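Local structure of envelopment polyprotein (Bovine Schmallenberg virus BH80/Germany/2011, 7A56) at the interface of chains A and B. The protein supplies the envelope glycoprotein Gc, a class II membrane fusion protein that drives virus entry and is held here as the trimer of its postfusion conformation. Residues are numbered along the deposited sequence; one frame, centred on the assembly and turned at random. Chains: chain A/B, Envelopment polyprotein.

Contact 1: the interface of chains A and B. Residues chain A 284-285, 295, 297; chain B 138-139, 155-156.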
ATOM      1  N   TYR A 284     -35.470 -28.672 -20.343  1.00 24.61           N
ATOM      2  CA  TYR A 284     -35.961 -28.949 -21.672  1.00 26.72           C
ATOM      3  C   TYR A 284     -37.459 -29.253 -21.605  1.00 28.49           C
ATOM      4  O   TYR A 284     -37.989 -29.646 -20.551  1.00 24.48           O
ATOM      5  CB  TYR A 284     -35.213 -30.153 -22.290  1.00 28.50           C
ATOM      6  CG  TYR A 284     -35.364 -31.493 -21.540  1.00 26.82           C
ATOM      7  CD1 TYR A 284     -34.491 -31.829 -20.499  1.00 28.06           C
ATOM      8  CD2 TYR A 284     -36.337 -32.421 -21.897  1.00 27.87           C
ATOM      9  CE1 TYR A 284     -34.598 -33.017 -19.824  1.00 27.25           C
ATOM     10  CE2 TYR A 284     -36.466 -33.631 -21.199  1.00 26.75           C
ATOM     11  CZ  TYR A 284     -35.597 -33.925 -20.197  1.00 28.05           C
ATOM     12  OH  TYR A 284     -35.706 -35.092 -19.505  1.00 28.69           O
ATOM     13  N   VAL A 285     -38.098 -29.158 -22.782  1.00 28.79           N
ATOM     14  CA  VAL A 285     -39.527 -29.439 -23.002  1.00 29.86           C
ATOM     15  C   VAL A 285     -39.654 -30.616 -23.969  1.00 29.26           C
ATOM     16  O   VAL A 285     -38.811 -30.804 -24.860  1.00 27.78           O
ATOM     17  CB  VAL A 285     -40.255 -28.171 -23.521  1.00 33.25           C
ATOM     18  CG1 VAL A 285     -41.592 -28.415 -23.994  1.00 39.90           C
ATOM     19  CG2 VAL A 285     -40.358 -27.111 -22.358  1.00 37.82           C
ATOM     20  N   ILE A 295     -34.092 -25.394 -23.089  1.00 29.15           N
ATOM     21  CA  ILE A 295     -34.379 -24.086 -22.495  1.00 30.24           C
ATOM     22  C   ILE A 295     -33.135 -23.678 -21.737  1.00 28.08           C
ATOM     23  O   ILE A 295     -32.702 -24.385 -20.823  1.00 28.68           O
ATOM     24  CB  ILE A 295     -35.618 -24.111 -21.583  1.00 31.54           C
ATOM     25  CG1 ILE A 295     -36.755 -24.993 -22.180  1.00 35.09           C
ATOM     26  CG2 ILE A 295     -36.058 -22.614 -21.219  1.00 33.73           C
ATOM     27  CD1 ILE A 295     -37.556 -24.342 -23.233  1.00 36.11           C
ATOM     28  N   ARG A 297     -31.522 -20.538 -19.820  1.00 29.50           N
ATOM     29  CA  ARG A 297     -31.826 -19.206 -19.306  1.00 27.50           C
ATOM     30  C   ARG A 297     -30.582 -18.487 -18.820  1.00 27.24           C
ATOM     31  O   ARG A 297     -30.654 -17.279 -18.544  1.00 26.94           O
ATOM     32  CB  ARG A 297     -32.832 -19.269 -18.153  1.00 26.95           C
ATOM     33  CG  ARG A 297     -34.235 -19.762 -18.556  1.00 29.70           C
ATOM     34  CD  ARG A 297     -34.974 -20.349 -17.317  1.00 31.67           C
ATOM     35  NE  ARG A 297     -36.276 -20.888 -17.768  1.00 35.17           N
ATOM     36  CZ  ARG A 297     -37.424 -20.193 -17.866  1.00 38.87           C
ATOM     37  NH1 ARG A 297     -37.501 -18.914 -17.495  1.00 35.34           N
ATOM     38  NH2 ARG A 297     -38.516 -20.788 -18.344  1.00 35.26           N
TER
ATOM     39  N   LYS B 138     -45.139 -24.707 -20.743  1.00 37.42           N
ATOM     40  CA  LYS B 138     -43.767 -24.664 -20.285  1.00 36.07           C
ATOM     41  C   LYS B 138     -43.592 -23.538 -19.263  1.00 35.97           C
ATOM     42  O   LYS B 138     -44.491 -22.722 -19.036  1.00 35.44           O
ATOM     43  CB  LYS B 138     -42.813 -24.495 -21.474  1.00 41.65           C
ATOM     44  CG  LYS B 138     -42.881 -23.134 -22.075  1.00 47.36           C
ATOM     45  CD  LYS B 138     -42.814 -23.159 -23.590  1.00 56.08           C
ATOM     46  CE  LYS B 138     -41.517 -23.712 -24.099  1.00 62.48           C
ATOM     47  NZ  LYS B 138     -40.402 -22.698 -24.080  1.00 71.03           N
ATOM     48  N   CYS B 139     -42.446 -23.562 -18.596  1.00 31.98           N
ATOM     49  CA  CYS B 139     -42.147 -22.556 -17.573  1.00 31.08           C
ATOM     50  C   CYS B 139     -42.215 -21.168 -18.208  1.00 35.45           C
ATOM     51  O   CYS B 139     -41.800 -21.001 -19.357  1.00 34.78           O
ATOM     52  CB  CYS B 139     -40.774 -22.822 -16.990  1.00 34.50           C
ATOM     53  SG  CYS B 139     -40.662 -24.307 -15.973  1.00 32.21           S
ATOM     54  N   GLU B 155     -39.192 -27.768 -15.460  1.00 24.06           N
ATOM     55  CA  GLU B 155     -40.105 -28.140 -16.526  1.00 24.72           C
ATOM     56  C   GLU B 155     -40.603 -29.564 -16.275  1.00 25.68           C
ATOM     57  O   GLU B 155     -40.027 -30.313 -15.465  1.00 25.45           O
ATOM     58  CB  GLU B 155     -39.411 -28.137 -17.896  1.00 22.88           C
ATOM     59  CG  GLU B 155     -38.706 -26.864 -18.325  1.00 25.67           C
ATOM     60  CD  GLU B 155     -39.624 -25.753 -18.755  1.00 29.72           C
ATOM     61  OE1 GLU B 155     -40.829 -26.001 -18.940  1.00 29.38           O
ATOM     62  OE2 GLU B 155     -39.116 -24.604 -18.972  1.00 31.48           O
ATOM     63  N   ARG B 156     -41.652 -29.916 -16.991  1.00 26.14           N
ATOM     64  CA  ARG B 156     -42.149 -31.302 -17.049  1.00 27.55           C
ATOM     65  C   ARG B 156     -42.577 -31.797 -15.660  1.00 29.47           C
ATOM     66  O   ARG B 156     -42.413 -32.971 -15.323  1.00 29.71           O
ATOM     67  CB  ARG B 156     -41.070 -32.238 -17.636  1.00 26.16           C
ATOM     68  CG  ARG B 156     -40.554 -31.858 -19.037  1.00 29.48           C
ATOM     69  CD  ARG B 156     -39.174 -32.499 -19.329  1.00 28.89           C
ATOM     70  NE  ARG B 156     -38.095 -31.868 -18.516  1.00 29.07           N
ATOM     71  CZ  ARG B 156     -37.467 -32.507 -17.525  1.00 30.71           C
ATOM     72  NH1 ARG B 156     -37.791 -33.774 -17.245  1.00 33.80           N
ATOM     73  NH2 ARG B 156     -36.532 -31.906 -16.827  1.00 31.84           N
TER
HETATM   74  O   HOH W   1     -36.993 -23.653 -17.876  1.00 30.79           O
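B:Arg156 lies against the ring of A:Tyr284 where two copies of Gc meet in the postfusion trimer. Ring and guanidinium planes differ by 7°, and B:Arg156 NE sits 3.6 Å from the ring centroid, a cation-pi stack. The chi3 bend of B:Arg156 (-71°) turns the guanidinium flat over the ring, while its NE edge, in plane, gives a weak hydrogen bond to the carbonyl A:Tyr284 O at 3.0 Å. The same tyrosine thus receives the arginine through ring face and backbone oxygen.

Followed outward, B:Glu155 first sets CB and CG against A:Tyr284 O, with CB 3.4 Å away. Its chain then folds at chi2 (-75°), bringing the carboxylate carbon CD beside the methyl A:Val285 CG2. Carboxylate oxygen OE1 touches that methyl too and accepts the backbone N of B:Cys139 at 2.9 Å on its syn side, though tilted out of the carboxylate plane, a bond within chain B that helps fix the carboxylate. OE2 passes A:Ile295 CG1 and faces the in-plane edge of A:Arg297, whose NH2 makes a long salt bridge to it at 3.9 Å. A water bridges the gap, 2.9 Å from A:Arg297 NE and 2.6 Å from B:Glu155 OE2. This charge pairing probably favours an ionised carboxylate.

B:Lys138 crosses A:Val285 at about a right angle, CB against CG2, and its bent chain carries NZ to within 3.4 Å of the methyl A:Ile295 CD1.

Contact 2: the interface of chains A and B. Residues chain A 56-58; chain B 220, 222, 229, 231.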
ATOM      1  N   TYR A  56       6.808  28.773  -0.794  1.00 24.32           N
ATOM      2  CA  TYR A  56       7.366  28.001   0.306  1.00 25.10           C
ATOM      3  C   TYR A  56       8.586  28.716   0.914  1.00 25.36           C
ATOM      4  O   TYR A  56       9.486  29.167   0.193  1.00 25.75           O
ATOM      5  CB  TYR A  56       7.740  26.599  -0.183  1.00 25.80           C
ATOM      6  CG  TYR A  56       8.117  25.637   0.931  1.00 23.24           C
ATOM      7  CD1 TYR A  56       7.121  24.936   1.645  1.00 21.84           C
ATOM      8  CD2 TYR A  56       9.447  25.497   1.331  1.00 23.99           C
ATOM      9  CE1 TYR A  56       7.453  24.079   2.675  1.00 22.61           C
ATOM     10  CE2 TYR A  56       9.812  24.620   2.379  1.00 23.06           C
ATOM     11  CZ  TYR A  56       8.818  23.919   3.039  1.00 23.72           C
ATOM     12  OH  TYR A  56       9.130  23.060   4.049  1.00 24.04           O
ATOM     13  N   LYS A  57       8.586  28.840   2.239  1.00 24.25           N
ATOM     14  CA  LYS A  57       9.743  29.306   2.992  1.00 26.21           C
ATOM     15  C   LYS A  57       9.850  28.523   4.296  1.00 26.30           C
ATOM     16  O   LYS A  57       8.851  28.412   5.028  1.00 26.95           O
ATOM     17  CB  LYS A  57       9.605  30.803   3.303  1.00 30.88           C
ATOM     18  CG  LYS A  57      10.731  31.315   4.131  1.00 36.11           C
ATOM     19  CD  LYS A  57      10.596  32.812   4.229  1.00 45.04           C
ATOM     20  CE  LYS A  57      10.107  33.212   5.576  1.00 56.20           C
ATOM     21  NZ  LYS A  57      11.259  33.787   6.330  1.00 55.90           N
ATOM     22  N   THR A  58      11.038  27.995   4.597  1.00 25.40           N
ATOM     23  CA  THR A  58      11.264  27.371   5.904  1.00 25.59           C
ATOM     24  C   THR A  58      12.609  27.842   6.453  1.00 24.53           C
ATOM     25  O   THR A  58      13.180  28.826   5.985  1.00 25.29           O
ATOM     26  CB  THR A  58      11.177  25.836   5.824  1.00 27.16           C
ATOM     27  OG1 THR A  58      11.181  25.310   7.156  1.00 27.99           O
ATOM     28  CG2 THR A  58      12.350  25.217   5.003  1.00 25.50           C
TER
ATOM     29  N   PRO B 220       5.215  25.568   6.777  1.00 29.35           N
ATOM     30  CA  PRO B 220       6.064  25.527   7.981  1.00 25.97           C
ATOM     31  C   PRO B 220       5.561  26.488   9.041  1.00 24.31           C
ATOM     32  O   PRO B 220       4.872  27.471   8.742  1.00 23.87           O
ATOM     33  CB  PRO B 220       7.431  25.975   7.454  1.00 25.45           C
ATOM     34  CG  PRO B 220       7.438  25.574   5.998  1.00 27.01           C
ATOM     35  CD  PRO B 220       6.011  25.851   5.555  1.00 29.52           C
ATOM     36  N   ILE B 222       6.308  29.378  11.473  1.00 24.89           N
ATOM     37  CA  ILE B 222       7.320  30.449  11.463  1.00 27.48           C
ATOM     38  C   ILE B 222       7.035  31.407  12.600  1.00 29.91           C
ATOM     39  O   ILE B 222       5.953  32.001  12.644  1.00 33.79           O
ATOM     40  CB  ILE B 222       7.337  31.232  10.132  1.00 32.92           C
ATOM     41  CG1 ILE B 222       7.609  30.319   8.930  1.00 33.70           C
ATOM     42  CG2 ILE B 222       8.344  32.438  10.177  1.00 31.63           C
ATOM     43  CD1 ILE B 222       8.940  29.534   8.977  1.00 34.17           C
ATOM     44  N   ASP B 229       9.298  22.722  10.485  1.00 21.69           N
ATOM     45  CA  ASP B 229       8.539  22.222   9.312  1.00 22.79           C
ATOM     46  C   ASP B 229       8.416  20.708   9.402  1.00 21.13           C
ATOM     47  O   ASP B 229       9.216  20.027  10.068  1.00 24.41           O
ATOM     48  CB  ASP B 229       9.144  22.651   7.952  1.00 21.88           C
ATOM     49  CG  ASP B 229      10.497  21.982   7.609  1.00 24.47           C
ATOM     50  OD1 ASP B 229      10.563  20.751   7.440  1.00 25.65           O
ATOM     51  OD2 ASP B 229      11.533  22.709   7.466  1.00 24.68           O
ATOM     52  N   GLN B 231       8.707  17.397   6.924  1.00 19.90           N
ATOM     53  CA  GLN B 231       8.990  16.772   5.643  1.00 20.92           C
ATOM     54  C   GLN B 231       8.369  15.371   5.665  1.00 22.50           C
ATOM     55  O   GLN B 231       8.498  14.635   6.655  1.00 23.05           O
ATOM     56  CB  GLN B 231      10.517  16.702   5.413  1.00 22.93           C
ATOM     57  CG  GLN B 231      11.176  18.066   5.375  1.00 22.42           C
ATOM     58  CD  GLN B 231      10.594  18.962   4.292  1.00 23.70           C
ATOM     59  OE1 GLN B 231      10.458  18.538   3.111  1.00 24.40           O
ATOM     60  NE2 GLN B 231      10.228  20.211   4.679  1.00 22.64           N
TER
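A:Thr58 and B:Asp229 form a polar link between two subunits of the Gc trimer, where the loop segment 56-58 of one chain meets strand 226-231 and neighbouring B:Pro220 of the other.

Hydrogen bonds come first. The hydroxyl A:Thr58 OG1 donates to carboxylate oxygen B:Asp229 OD2 at 2.6 Å, meeting it on the anti side, 15° from the carboxylate plane. OG1 is carried there by its position opposite the backbone N (chi1 -170°). The side-chain amide of B:Gln231 gives NE2 to the phenol oxygen A:Tyr56 OH at 3.1 Å in a bent bond; this oxygen lies in the amide plane, although the tyrosine ring stands almost perpendicular to it. Within chain B, the same NE2 donates to B:Asp229 OD1 at 2.8 Å, nearly straight at 171°. OD1 is approached from above its carboxylate plane. B:Gln231 therefore acts both as a partner of chain A and as a second-shell brace for the aspartate, with each carboxylate oxygen engaged by a different donor.

Apolar contacts centre on B:Pro220. Its ring carbon CG touches A:Tyr56 CE1 at 3.6 Å and packs against A:Thr58 CB, filling the angle between the tyrosine and threonine side chains. CD adds a second contact to CE1, so the proline lies over one face of the tyrosine, displaced towards its CE1 rim.

Backbone contact completes the patch: the carbonyl A:Lys57 O rests 3.3 Å from B:Pro220 CG, with the methyl B:Ile222 CD1 more distant at 4.1 Å.

About 75 Å separates the C-alpha centres of contact 1 and contact 2, which share no residue or secondary-structure element. Chain A contributes mainly strands 281-285 and 293-296, with A:Arg297 in a loop, to contact 1 but a loop to contact 2; chain B offers loops at the first and mainly strands 221-222 and 226-231 at the second. Different surfaces of one protein therefore face each other at both patches, consistent with an interface that is not an exact two-fold. Two such widely spaced attachments would hold neighbouring elongated subunits in register along their length, and their repetition around the three copies fits a postfusion trimer.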